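Protein YibA (PDB 1OYZ) is of unknown function but folds as a curved, all-helical solenoid with HEAT-type repeats, and possibly has an oxidoreductase activity. Local coordinates at residues I241-G246 against I274-R279; K220-L225 against L248-L253; G15-C20 against A44-L49; D54-A59 against G79-C84. All blocks are in the same frame, centred on the assembly; numbering follows the deposited sequence.

Contact 1 (I241-G246 against I274-R279); sequences IIEAAG and IDKLKR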
loop_
_atom_site.group_PDB
_atom_site.type_symbol
_atom_site.label_atom_id
_atom_site.label_comp_id
_atom_site.label_asym_id
_atom_site.label_seq_id
_atom_site.Cartn_x
_atom_site.Cartn_y
_atom_site.Cartn_z
ATOM N N ILE A 241 -19.823 4.417 3.485
ATOM C CA ILE A 241 -20.940 3.521 3.754
ATOM C C ILE A 241 -22.166 3.997 3.000
ATOM O O ILE A 241 -22.859 3.218 2.337
ATOM C CB ILE A 241 -21.197 3.402 5.297
ATOM C CG1 ILE A 241 -20.408 2.205 5.838
ATOM C CG2 ILE A 241 -22.688 3.210 5.628
ATOM C CD1 ILE A 241 -18.959 2.210 5.455
ATOM N N ILE A 242 -22.398 5.296 3.052
ATOM C CA ILE A 242 -23.527 5.872 2.353
ATOM C C ILE A 242 -23.362 5.610 0.871
ATOM O O ILE A 242 -24.299 5.218 0.181
ATOM C CB ILE A 242 -23.594 7.371 2.627
ATOM C CG1 ILE A 242 -23.638 7.578 4.140
ATOM C CG2 ILE A 242 -24.812 7.990 1.898
ATOM C CD1 ILE A 242 -23.751 9.055 4.572
ATOM N N GLU A 243 -22.143 5.784 0.388
ATOM C CA GLU A 243 -21.850 5.568 -1.016
ATOM C C GLU A 243 -22.036 4.092 -1.430
ATOM O O GLU A 243 -22.547 3.795 -2.525
ATOM C CB GLU A 243 -20.420 6.009 -1.294
ATOM C CG GLU A 243 -19.914 5.599 -2.648
ATOM C CD GLU A 243 -20.556 6.395 -3.731
ATOM O OE1 GLU A 243 -20.237 6.171 -4.927
ATOM O OE2 GLU A 243 -21.389 7.259 -3.381
ATOM N N ALA A 244 -21.586 3.180 -0.566
ATOM C CA ALA A 244 -21.724 1.740 -0.811
ATOM C C ALA A 244 -23.221 1.398 -0.878
ATOM O O ALA A 244 -23.653 0.574 -1.688
ATOM C CB ALA A 244 -21.065 0.953 0.306
ATOM N N ALA A 245 -23.995 2.048 -0.016
ATOM C CA ALA A 245 -25.425 1.837 0.008
ATOM C C ALA A 245 -26.021 2.105 -1.385
ATOM O O ALA A 245 -26.897 1.362 -1.849
ATOM C CB ALA A 245 -26.078 2.723 1.080
ATOM N N GLY A 246 -25.529 3.133 -2.082
ATOM C CA GLY A 246 -26.052 3.437 -3.412
ATOM C C GLY A 246 -25.548 2.447 -4.449
ATOM O O GLY A 246 -26.258 2.075 -5.391
ATOM N N ILE A 274 -29.574 7.587 -3.197
ATOM C CA ILE A 274 -30.986 7.374 -3.485
ATOM C C ILE A 274 -31.298 7.382 -4.982
ATOM O O ILE A 274 -32.118 6.587 -5.464
ATOM C CB ILE A 274 -31.846 8.419 -2.794
ATOM C CG1 ILE A 274 -31.684 8.279 -1.276
ATOM C CG2 ILE A 274 -33.292 8.266 -3.247
ATOM C CD1 ILE A 274 -32.568 9.182 -0.471
ATOM N N ASP A 275 -30.639 8.269 -5.716
ATOM C CA ASP A 275 -30.848 8.375 -7.159
ATOM C C ASP A 275 -30.417 7.116 -7.875
ATOM O O ASP A 275 -31.056 6.697 -8.838
ATOM C CB ASP A 275 -30.081 9.573 -7.714
ATOM C CG ASP A 275 -30.594 10.880 -7.155
ATOM O OD1 ASP A 275 -31.831 11.034 -7.133
ATOM O OD2 ASP A 275 -29.785 11.748 -6.738
ATOM N N LYS A 276 -29.320 6.531 -7.400
ATOM C CA LYS A 276 -28.799 5.296 -7.984
ATOM C C LYS A 276 -29.745 4.118 -7.759
ATOM O O LYS A 276 -29.945 3.295 -8.648
ATOM C CB LYS A 276 -27.438 4.950 -7.380
ATOM C CG LYS A 276 -26.353 5.938 -7.712
ATOM C CD LYS A 276 -25.029 5.502 -7.119
ATOM C CE LYS A 276 -24.047 6.663 -7.081
ATOM N NZ LYS A 276 -22.762 6.306 -6.401
ATOM N N LEU A 277 -30.315 4.047 -6.559
ATOM C CA LEU A 277 -31.231 2.976 -6.210
ATOM C C LEU A 277 -32.498 3.023 -7.033
ATOM O O LEU A 277 -32.926 2.010 -7.595
ATOM C CB LEU A 277 -31.593 3.037 -4.721
ATOM C CG LEU A 277 -30.489 2.581 -3.772
ATOM C CD1 LEU A 277 -30.977 2.542 -2.323
ATOM C CD2 LEU A 277 -30.046 1.206 -4.212
ATOM N N LYS A 278 -33.097 4.205 -7.106
ATOM C CA LYS A 278 -34.328 4.371 -7.851
ATOM C C LYS A 278 -34.157 3.997 -9.305
ATOM O O LYS A 278 -35.137 3.837 -10.020
ATOM C CB LYS A 278 -34.830 5.796 -7.709
ATOM C CG LYS A 278 -35.432 6.056 -6.356
ATOM C CD LYS A 278 -35.883 7.482 -6.267
ATOM C CE LYS A 278 -36.680 7.756 -5.011
ATOM N NZ LYS A 278 -37.066 9.207 -4.988
ATOM N N ARG A 279 -32.907 3.846 -9.731
ATOM C CA ARG A 279 -32.620 3.456 -11.101
ATOM C C ARG A 279 -32.578 1.934 -11.204
ATOM O O ARG A 279 -32.225 1.243 -10.242
ATOM C CB ARG A 279 -31.292 4.054 -11.573
ATOM C CG ARG A 279 -31.425 5.472 -12.104
ATOM C CD ARG A 279 -30.236 5.871 -12.979
ATOM N NE ARG A 279 -29.238 6.659 -12.261
ATOM C CZ ARG A 279 -28.221 6.153 -11.572
ATOM N NH1 ARG A 279 -28.045 4.837 -11.501
ATOM N NH2 ARG A 279 -27.377 6.971 -10.950
#
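Gly-246 and Lys-276 bring their CA atoms to within 5.6 Å of each other, the nearest CA pair between 241-246 and 274-279, which lie on helices 239-248 and 268-277. Such packing of helix on helix is what builds an alpha solenoid, the superhelix expected of a protein with HEAT-type repeats. The glycine lets the lysine lie close: Lys-276 CB sits 3.7 Å from Gly-246 O, and CD passes 4.0 Å from that same oxygen. A CB modelled on Gly-246 would come tightly against Lys-276 CD. Beyond CG the lysine runs fully extended, and Glu-243, with CG anti to the backbone N (chi1 169°) and a bend at chi2, meets it at about a right angle. Their salt bridge joins Lys-276 NZ to Glu-243 OE1 at 2.9 Å, while Glu-243 OE2 stands farther from NZ at 3.5 Å. The ammonium has a second acid partner, Glu-247. An alanine at Lys-276 would probably leave Glu-243 and Glu-247 near each other without the positive charge they share. On the buried side, Leu-277, which also packs on Leu-254 and Leu-257, sets its CD2 3.9 Å from Ala-245 O.

Contact 2 (K220-L225 against L248-L253); sequences KDKRVL and LGDKTL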
loop_
_atom_site.group_PDB
_atom_site.type_symbol
_atom_site.label_atom_id
_atom_site.label_comp_id
_atom_site.label_asym_id
_atom_site.label_seq_id
_atom_site.Cartn_x
_atom_site.Cartn_y
_atom_site.Cartn_z
ATOM N N LYS A 220 -22.439 -6.040 -5.579
ATOM C CA LYS A 220 -23.884 -6.300 -5.486
ATOM C C LYS A 220 -24.229 -7.580 -4.684
ATOM O O LYS A 220 -25.209 -8.266 -4.973
ATOM C CB LYS A 220 -24.463 -6.444 -6.899
ATOM C CG LYS A 220 -23.998 -5.365 -7.890
ATOM C CD LYS A 220 -24.958 -4.175 -7.917
ATOM C CE LYS A 220 -24.401 -2.986 -8.716
ATOM N NZ LYS A 220 -23.250 -2.327 -8.007
ATOM N N ASP A 221 -23.423 -7.896 -3.687
ATOM C CA ASP A 221 -23.621 -9.087 -2.878
ATOM C C ASP A 221 -24.464 -8.721 -1.649
ATOM O O ASP A 221 -24.001 -8.038 -0.736
ATOM C CB ASP A 221 -22.237 -9.630 -2.497
ATOM C CG ASP A 221 -22.282 -11.016 -1.878
ATOM O OD1 ASP A 221 -21.363 -11.815 -2.194
ATOM O OD2 ASP A 221 -23.198 -11.286 -1.073
ATOM N N LYS A 222 -25.703 -9.194 -1.638
ATOM C CA LYS A 222 -26.623 -8.878 -0.564
ATOM C C LYS A 222 -26.252 -9.350 0.821
ATOM O O LYS A 222 -26.878 -8.956 1.795
ATOM C CB LYS A 222 -28.029 -9.319 -0.982
ATOM C CG LYS A 222 -28.553 -8.367 -2.057
ATOM C CD LYS A 222 -29.606 -8.962 -2.993
ATOM C CE LYS A 222 -30.190 -7.870 -3.882
ATOM N NZ LYS A 222 -31.142 -8.424 -4.847
ATOM N N ARG A 223 -25.211 -10.164 0.948
ATOM C CA ARG A 223 -24.848 -10.545 2.301
ATOM C C ARG A 223 -24.313 -9.334 3.098
ATOM O O ARG A 223 -24.124 -9.423 4.312
ATOM C CB ARG A 223 -23.847 -11.704 2.298
ATOM C CG ARG A 223 -24.505 -13.019 1.854
ATOM C CD ARG A 223 -23.887 -13.535 0.588
ATOM N NE ARG A 223 -22.550 -14.052 0.831
ATOM C CZ ARG A 223 -21.653 -14.300 -0.119
ATOM N NH1 ARG A 223 -21.942 -14.070 -1.393
ATOM N NH2 ARG A 223 -20.475 -14.807 0.201
ATOM N N VAL A 224 -24.104 -8.186 2.454
ATOM C CA VAL A 224 -23.616 -7.031 3.231
ATOM C C VAL A 224 -24.786 -6.255 3.869
ATOM O O VAL A 224 -24.598 -5.481 4.788
ATOM C CB VAL A 224 -22.759 -6.052 2.330
ATOM C CG1 VAL A 224 -23.678 -5.136 1.489
ATOM C CG2 VAL A 224 -21.791 -5.220 3.191
ATOM N N LEU A 225 -25.999 -6.468 3.375
ATOM C CA LEU A 225 -27.170 -5.737 3.873
ATOM C C LEU A 225 -27.302 -5.471 5.362
ATOM O O LEU A 225 -27.486 -4.325 5.806
ATOM C CB LEU A 225 -28.458 -6.421 3.427
ATOM C CG LEU A 225 -29.129 -5.853 2.186
ATOM C CD1 LEU A 225 -29.266 -4.341 2.300
ATOM C CD2 LEU A 225 -28.291 -6.222 0.976
ATOM N N LEU A 248 -24.689 -0.790 -3.895
ATOM C CA LEU A 248 -25.283 -2.117 -3.718
ATOM C C LEU A 248 -26.506 -2.349 -4.621
ATOM O O LEU A 248 -26.725 -3.463 -5.093
ATOM C CB LEU A 248 -25.683 -2.338 -2.261
ATOM C CG LEU A 248 -26.398 -3.668 -1.950
ATOM C CD1 LEU A 248 -25.448 -4.858 -2.221
ATOM C CD2 LEU A 248 -26.834 -3.656 -0.492
ATOM N N GLY A 249 -27.287 -1.298 -4.873
ATOM C CA GLY A 249 -28.455 -1.428 -5.750
ATOM C C GLY A 249 -29.652 -2.222 -5.210
ATOM O O GLY A 249 -30.457 -2.782 -5.971
ATOM N N ASP A 250 -29.760 -2.256 -3.889
ATOM C CA ASP A 250 -30.830 -2.967 -3.195
ATOM C C ASP A 250 -31.782 -1.919 -2.573
ATOM O O ASP A 250 -31.399 -1.178 -1.651
ATOM C CB ASP A 250 -30.197 -3.855 -2.124
ATOM C CG ASP A 250 -31.203 -4.764 -1.436
ATOM O OD1 ASP A 250 -30.823 -5.928 -1.182
ATOM O OD2 ASP A 250 -32.341 -4.321 -1.132
ATOM N N LYS A 251 -33.016 -1.864 -3.064
ATOM C CA LYS A 251 -33.970 -0.866 -2.581
ATOM C C LYS A 251 -34.397 -1.019 -1.140
ATOM O O LYS A 251 -35.176 -0.220 -0.633
ATOM C CB LYS A 251 -35.190 -0.825 -3.489
ATOM C CG LYS A 251 -34.884 -0.469 -4.948
ATOM C CD LYS A 251 -36.191 -0.294 -5.755
ATOM C CE LYS A 251 -35.928 0.245 -7.155
ATOM N NZ LYS A 251 -34.781 -0.502 -7.777
ATOM N N THR A 252 -33.885 -2.038 -0.471
ATOM C CA THR A 252 -34.224 -2.226 0.923
ATOM C C THR A 252 -33.688 -1.044 1.726
ATOM O O THR A 252 -34.168 -0.753 2.816
ATOM C CB THR A 252 -33.579 -3.487 1.515
ATOM O OG1 THR A 252 -33.920 -4.616 0.717
ATOM C CG2 THR A 252 -34.068 -3.700 2.938
ATOM N N LEU A 253 -32.678 -0.378 1.185
ATOM C CA LEU A 253 -32.079 0.739 1.885
ATOM C C LEU A 253 -32.695 2.105 1.615
ATOM O O LEU A 253 -32.256 3.102 2.186
ATOM C CB LEU A 253 -30.580 0.813 1.591
ATOM C CG LEU A 253 -29.753 -0.378 2.062
ATOM C CD1 LEU A 253 -30.004 -1.518 1.133
ATOM C CD2 LEU A 253 -28.269 -0.050 2.038
#
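Lys-222 and Asp-250 face each other across two interhelical turns of the helical solenoid; the first residue past each helix has positive phi: Lys-220, in a Schellman motif, and Gly-249 in the second turn. There Asp-250 forms an Asx turn: its OD2 accepts from Thr-252 N at 2.8 Å, met on the anti side and 15° out of the carboxylate plane. OD1 is turned to the other segment, where Lys-222 CE lies 3.4 Å from Asp-250 OD1. Lys-222 NZ remains 4.4 Å from Asp-250 OD1, close enough for an attraction, too far for a salt bridge. An alanine at Asp-250 would probably leave Thr-252 N without this acceptor, the turn less firmly held and Lys-222 without the charge it faces. Leu-248 supplies the apolar half. Its CG is anti to the backbone N (chi1 177°), CD1 rests 3.8 Å from Asp-221 O, and CD2 touches Val-224 CG1 at 4.0 Å, the two side chains passing in opposite senses. Leu-225 CD2 touches both Leu-248 CD2 and Asp-250 OD1, each at 3.3 Å, tight for the carbon pair. Lys-220 lays its CD 3.4 Å from Leu-248 O, and its NZ is hydrogen-bonded to Glu-247 O and Tyr-218 O. Val-224 packs on helix 206-218, whereas Leu-248 and Leu-253 both reach Leu-228 of helix 225-232.

Contact 3 (G15-C20 against A44-L49); sequences GLYNQC and ARVLQL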
loop_
_atom_site.group_PDB
_atom_site.type_symbol
_atom_site.label_atom_id
_atom_site.label_comp_id
_atom_site.label_asym_id
_atom_site.label_seq_id
_atom_site.Cartn_x
_atom_site.Cartn_y
_atom_site.Cartn_z
ATOM N N GLY A 15 11.727 20.745 5.636
ATOM C CA GLY A 15 12.769 21.677 6.032
ATOM C C GLY A 15 14.142 21.031 6.116
ATOM O O GLY A 15 15.118 21.515 5.539
ATOM N N LEU A 16 14.207 19.912 6.816
ATOM C CA LEU A 16 15.443 19.176 6.998
ATOM C C LEU A 16 15.924 18.595 5.671
ATOM O O LEU A 16 17.116 18.508 5.407
ATOM C CB LEU A 16 15.209 18.065 8.025
ATOM C CG LEU A 16 16.390 17.284 8.619
ATOM C CD1 LEU A 16 16.565 16.034 7.847
ATOM C CD2 LEU A 16 17.674 18.102 8.639
ATOM N N TYR A 17 14.985 18.204 4.837
ATOM C CA TYR A 17 15.331 17.636 3.549
ATOM C C TYR A 17 16.046 18.708 2.694
ATOM O O TYR A 17 17.077 18.424 2.055
ATOM C CB TYR A 17 14.065 17.123 2.888
ATOM C CG TYR A 17 14.192 16.825 1.421
ATOM C CD1 TYR A 17 14.912 15.725 0.972
ATOM C CD2 TYR A 17 13.522 17.617 0.482
ATOM C CE1 TYR A 17 14.957 15.393 -0.380
ATOM C CE2 TYR A 17 13.556 17.317 -0.873
ATOM C CZ TYR A 17 14.270 16.198 -1.295
ATOM O OH TYR A 17 14.254 15.870 -2.613
ATOM N N ASN A 18 15.520 19.931 2.719
ATOM C CA ASN A 18 16.134 21.043 1.985
ATOM C C ASN A 18 17.505 21.357 2.547
ATOM O O ASN A 18 18.401 21.725 1.801
ATOM C CB ASN A 18 15.283 22.306 2.058
ATOM C CG ASN A 18 14.052 22.225 1.208
ATOM O OD1 ASN A 18 13.140 23.024 1.367
ATOM N ND2 ASN A 18 14.010 21.266 0.294
ATOM N N GLN A 19 17.689 21.228 3.857
ATOM C CA GLN A 19 19.020 21.489 4.403
ATOM C C GLN A 19 20.012 20.477 3.841
ATOM O O GLN A 19 21.118 20.848 3.457
ATOM C CB GLN A 19 19.052 21.369 5.927
ATOM C CG GLN A 19 18.711 22.624 6.691
ATOM C CD GLN A 19 18.898 22.430 8.186
ATOM O OE1 GLN A 19 18.273 21.562 8.791
ATOM N NE2 GLN A 19 19.772 23.223 8.781
ATOM N N CYS A 20 19.612 19.199 3.814
ATOM C CA CYS A 20 20.466 18.128 3.317
ATOM C C CYS A 20 20.898 18.375 1.887
ATOM O O CYS A 20 22.026 18.049 1.511
ATOM C CB CYS A 20 19.751 16.767 3.406
ATOM S SG CYS A 20 19.609 16.064 5.083
ATOM N N ALA A 44 19.689 10.075 2.330
ATOM C CA ALA A 44 19.427 9.117 1.264
ATOM C C ALA A 44 18.420 9.670 0.263
ATOM O O ALA A 44 18.537 9.434 -0.934
ATOM C CB ALA A 44 18.907 7.795 1.864
ATOM N N ARG A 45 17.416 10.399 0.737
ATOM C CA ARG A 45 16.422 10.954 -0.190
ATOM C C ARG A 45 17.123 11.921 -1.148
ATOM O O ARG A 45 16.853 11.908 -2.336
ATOM C CB ARG A 45 15.292 11.696 0.554
ATOM C CG ARG A 45 14.332 10.805 1.376
ATOM C CD ARG A 45 13.197 11.625 2.043
ATOM N NE ARG A 45 12.370 12.322 1.043
ATOM C CZ ARG A 45 11.735 13.482 1.253
ATOM N NH1 ARG A 45 11.013 14.027 0.281
ATOM N NH2 ARG A 45 11.815 14.107 2.428
ATOM N N VAL A 46 18.031 12.745 -0.634
ATOM C CA VAL A 46 18.723 13.682 -1.506
ATOM C C VAL A 46 19.521 12.876 -2.507
ATOM O O VAL A 46 19.577 13.213 -3.696
ATOM C CB VAL A 46 19.668 14.606 -0.732
ATOM C CG1 VAL A 46 20.283 15.623 -1.680
ATOM C CG2 VAL A 46 18.918 15.297 0.382
ATOM N N LEU A 47 20.108 11.780 -2.034
ATOM C CA LEU A 47 20.890 10.935 -2.941
ATOM C C LEU A 47 20.001 10.319 -4.032
ATOM O O LEU A 47 20.396 10.262 -5.199
ATOM C CB LEU A 47 21.654 9.841 -2.151
ATOM C CG LEU A 47 22.766 10.415 -1.246
ATOM C CD1 LEU A 47 23.533 9.342 -0.493
ATOM C CD2 LEU A 47 23.702 11.173 -2.130
ATOM N N GLN A 48 18.794 9.885 -3.673
ATOM C CA GLN A 48 17.909 9.296 -4.677
ATOM C C GLN A 48 17.570 10.338 -5.738
ATOM O O GLN A 48 17.388 9.996 -6.904
ATOM C CB GLN A 48 16.587 8.769 -4.066
ATOM C CG GLN A 48 16.672 7.561 -3.115
ATOM C CD GLN A 48 15.336 7.326 -2.369
ATOM O OE1 GLN A 48 14.693 8.281 -1.947
ATOM N NE2 GLN A 48 14.939 6.058 -2.195
ATOM N N LEU A 49 17.479 11.603 -5.324
ATOM C CA LEU A 49 17.143 12.713 -6.237
ATOM C C LEU A 49 18.251 13.115 -7.207
ATOM O O LEU A 49 18.026 13.198 -8.412
ATOM C CB LEU A 49 16.728 13.967 -5.440
ATOM C CG LEU A 49 16.476 15.271 -6.226
ATOM C CD1 LEU A 49 15.194 15.151 -7.011
ATOM C CD2 LEU A 49 16.383 16.467 -5.283
#
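Tyr-17 and Arg-45 make the aromatic-cationic part of this contact, between helix 14-21 and helix 37-50 near the start of the modelled chain. The short helical segments cross at -60°, their axes 9.5 Å apart at closest approach. The guanidinium lies flat on one face of the phenol ring, its plane tilted only 13° from that of the ring. Arg-45 CZ is 4.1 Å from the Tyr-17 ring centroid, close to the ring normal, so the stack is also a cation-pi interaction. Within it NH1 stands over the ring centre, whereas NH2 comes 3.7 Å from Tyr-17 CG, toward the root of the ring. The arginine chain bends at chi3 (60°), which turns NE off the extended path. Its stem takes part too: Arg-45 CB lies 3.8 Å from Tyr-17 CE1.

The apolar contacts centre on Val-46. Its CG2 approaches the tyrosine obliquely, 4.0 Å from Tyr-17 CE1, and presses on Cys-20 CB at 3.5 Å, tighter than carbons usually pack. Leu-28 of helix 25-31 touches Val-46 as well.

Separately, a methyl lies against the phenol oxygen: Leu-49 crosses the tyrosine at about a right angle, with CD2 3.5 Å from Tyr-17 OH.

The polar attraction thus rests on a positive charge over a pi face, with the valine and cysteine buried beside a partly exposed tyrosine and arginine; face-on stacking probably restrains rotation of the ring, and the N-H bonds, lying in the guanidinium plane, run nearly parallel to the ring and do not point into it.

Contact 4 (D54-A59 against G79-C84); sequences DAVRLA and GQIKIC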
loop_
_atom_site.group_PDB
_atom_site.type_symbol
_atom_site.label_atom_id
_atom_site.label_comp_id
_atom_site.label_asym_id
_atom_site.label_seq_id
_atom_site.Cartn_x
_atom_site.Cartn_y
_atom_site.Cartn_z
ATOM N N ASP A 54 28.702 7.671 -8.371
ATOM C CA ASP A 54 29.332 7.480 -7.078
ATOM C C ASP A 54 28.266 7.071 -6.057
ATOM O O ASP A 54 28.517 6.212 -5.229
ATOM C CB ASP A 54 30.048 8.756 -6.594
ATOM C CG ASP A 54 31.236 9.135 -7.463
ATOM O OD1 ASP A 54 31.576 8.346 -8.376
ATOM O OD2 ASP A 54 31.835 10.219 -7.228
ATOM N N ALA A 55 27.078 7.665 -6.108
ATOM C CA ALA A 55 26.066 7.266 -5.134
ATOM C C ALA A 55 25.552 5.845 -5.439
ATOM O O ALA A 55 25.358 5.049 -4.531
ATOM C CB ALA A 55 24.920 8.262 -5.101
ATOM N N VAL A 56 25.361 5.511 -6.708
ATOM C CA VAL A 56 24.896 4.164 -7.045
ATOM C C VAL A 56 25.877 3.097 -6.526
ATOM O O VAL A 56 25.480 2.132 -5.836
ATOM C CB VAL A 56 24.756 3.993 -8.566
ATOM C CG1 VAL A 56 24.357 2.543 -8.904
ATOM C CG2 VAL A 56 23.732 4.992 -9.104
ATOM N N ARG A 57 27.163 3.266 -6.843
ATOM C CA ARG A 57 28.173 2.294 -6.405
ATOM C C ARG A 57 28.206 2.118 -4.893
ATOM O O ARG A 57 28.203 1.004 -4.387
ATOM C CB ARG A 57 29.569 2.684 -6.914
ATOM C CG ARG A 57 29.770 2.402 -8.401
ATOM C CD ARG A 57 31.201 2.710 -8.883
ATOM N NE ARG A 57 32.221 1.886 -8.216
ATOM C CZ ARG A 57 32.744 2.126 -7.009
ATOM N NH1 ARG A 57 32.357 3.186 -6.303
ATOM N NH2 ARG A 57 33.655 1.293 -6.496
ATOM N N LEU A 58 28.235 3.223 -4.176
ATOM C CA LEU A 58 28.267 3.170 -2.739
ATOM C C LEU A 58 27.025 2.431 -2.214
ATOM O O LEU A 58 27.111 1.659 -1.259
ATOM C CB LEU A 58 28.325 4.594 -2.204
ATOM C CG LEU A 58 28.602 4.857 -0.725
ATOM C CD1 LEU A 58 27.354 4.547 0.101
ATOM C CD2 LEU A 58 29.818 4.019 -0.268
ATOM N N ALA A 59 25.873 2.673 -2.835
ATOM C CA ALA A 59 24.636 2.013 -2.401
ATOM C C ALA A 59 24.747 0.492 -2.574
ATOM O O ALA A 59 24.368 -0.287 -1.684
ATOM C CB ALA A 59 23.440 2.559 -3.194
ATOM N N GLY A 79 16.168 1.850 -4.765
ATOM C CA GLY A 79 14.816 1.751 -5.301
ATOM C C GLY A 79 14.338 2.939 -6.131
ATOM O O GLY A 79 13.431 2.800 -6.955
ATOM N N GLN A 80 14.936 4.111 -5.944
ATOM C CA GLN A 80 14.486 5.272 -6.709
ATOM C C GLN A 80 15.562 6.090 -7.456
ATOM O O GLN A 80 15.239 6.904 -8.317
ATOM C CB GLN A 80 13.653 6.171 -5.776
ATOM C CG GLN A 80 12.341 5.503 -5.330
ATOM C CD GLN A 80 11.699 6.174 -4.131
ATOM O OE1 GLN A 80 11.186 7.286 -4.233
ATOM N NE2 GLN A 80 11.728 5.501 -2.981
ATOM N N ILE A 81 16.833 5.862 -7.139
ATOM C CA ILE A 81 17.933 6.574 -7.779
ATOM C C ILE A 81 17.981 6.216 -9.269
ATOM O O ILE A 81 17.609 5.107 -9.664
ATOM C CB ILE A 81 19.275 6.181 -7.113
ATOM C CG1 ILE A 81 20.363 7.226 -7.408
ATOM C CG2 ILE A 81 19.718 4.808 -7.615
ATOM C CD1 ILE A 81 21.616 7.068 -6.517
ATOM N N LYS A 82 18.425 7.155 -10.100
ATOM C CA LYS A 82 18.545 6.878 -11.526
ATOM C C LYS A 82 19.794 6.020 -11.770
ATOM O O LYS A 82 20.840 6.230 -11.150
ATOM C CB LYS A 82 18.621 8.184 -12.320
ATOM C CG LYS A 82 17.269 8.888 -12.445
ATOM C CD LYS A 82 17.331 10.049 -13.434
ATOM C CE LYS A 82 15.962 10.364 -14.008
ATOM N NZ LYS A 82 16.110 11.200 -15.233
ATOM N N ILE A 83 19.669 5.037 -12.652
ATOM C CA ILE A 83 20.775 4.141 -12.972
ATOM C C ILE A 83 20.843 3.875 -14.459
ATOM O O ILE A 83 19.820 3.708 -15.123
ATOM C CB ILE A 83 20.641 2.764 -12.278
ATOM C CG1 ILE A 83 19.341 2.101 -12.706
ATOM C CG2 ILE A 83 20.718 2.926 -10.749
ATOM C CD1 ILE A 83 19.066 0.787 -12.010
ATOM N N CYS A 84 22.060 3.820 -14.971
ATOM C CA CYS A 84 22.270 3.558 -16.377
ATOM C C CYS A 84 21.544 2.295 -16.803
ATOM O O CYS A 84 21.211 1.425 -15.986
ATOM C CB CYS A 84 23.755 3.415 -16.640
ATOM S SG CYS A 84 24.527 2.451 -15.339
#
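Val-56 faces both Ile-81 and Ile-83, meeting the first obliquely and the second at about a right angle. Its CG1 is anti to the backbone N (chi1 176°), which leaves CG2 beside that N, and it is CG2 that does most of the touching. Val-56 CG2 lies 3.9 Å from Ile-81 CD1 and 4.0 Å from Ile-83 CG2. A backbone oxygen meets the same methyl, Lys-82 O lying 3.8 Å from Val-56 CG2. Ile-83 adds a second approach, its CG2 lying 4.1 Å from Val-56 CG1. Ile-81 comes with its end: both chi1 (-161°) and chi2 (167°) are near anti, and Ile-81 CD1 also rests 3.8 Å from Ala-55 CB. Residues 81-83 have extended backbone torsions, and this extended stretch of loop, leading from helix 68-80 to helix 88-101, packs on helix 53-63, an inter-helix connection of the alpha solenoid. Ile-83 takes a different stance from Ile-81. Its CG1 occupies the crowded position between the backbone N and the carbonyl carbon, and the end of the chain leads away from helix 53-63, while the side chain as a whole also touches Glu-88 and Val-91 of helix 88-101. Ile-81 O accepts a hydrogen bond from Arg-118 NH1 of helix 105-121, and Ala-59, farther along helix 53-63, packs on Ile-77 and Leu-78.

Overall arrangement
From the N terminus, contact 3 comes first, bringing helix 37-50 back onto helix 14-21 around helix 25-31. Contact 4 follows in series and closes the loop holding most of helix 68-80; the two touch where Leu-47 O meets Ile-81 CD1, centres about 15 Å apart. At the other end of the solenoid the order is 220-225, 241-246, 248-253, 274-279, so two loops overlap without one enclosing the other. Contact 2 joins two turns around helix 225-232 and most of helix 239-248; contact 1 joins helices 239-248 and 268-277 around helix 254-261. Their centres are about 10 Å apart, and Lys-251 NZ probably hydrogen-bonds to Leu-277 O. About 46 to 52 Å separates contact centres across the two groups.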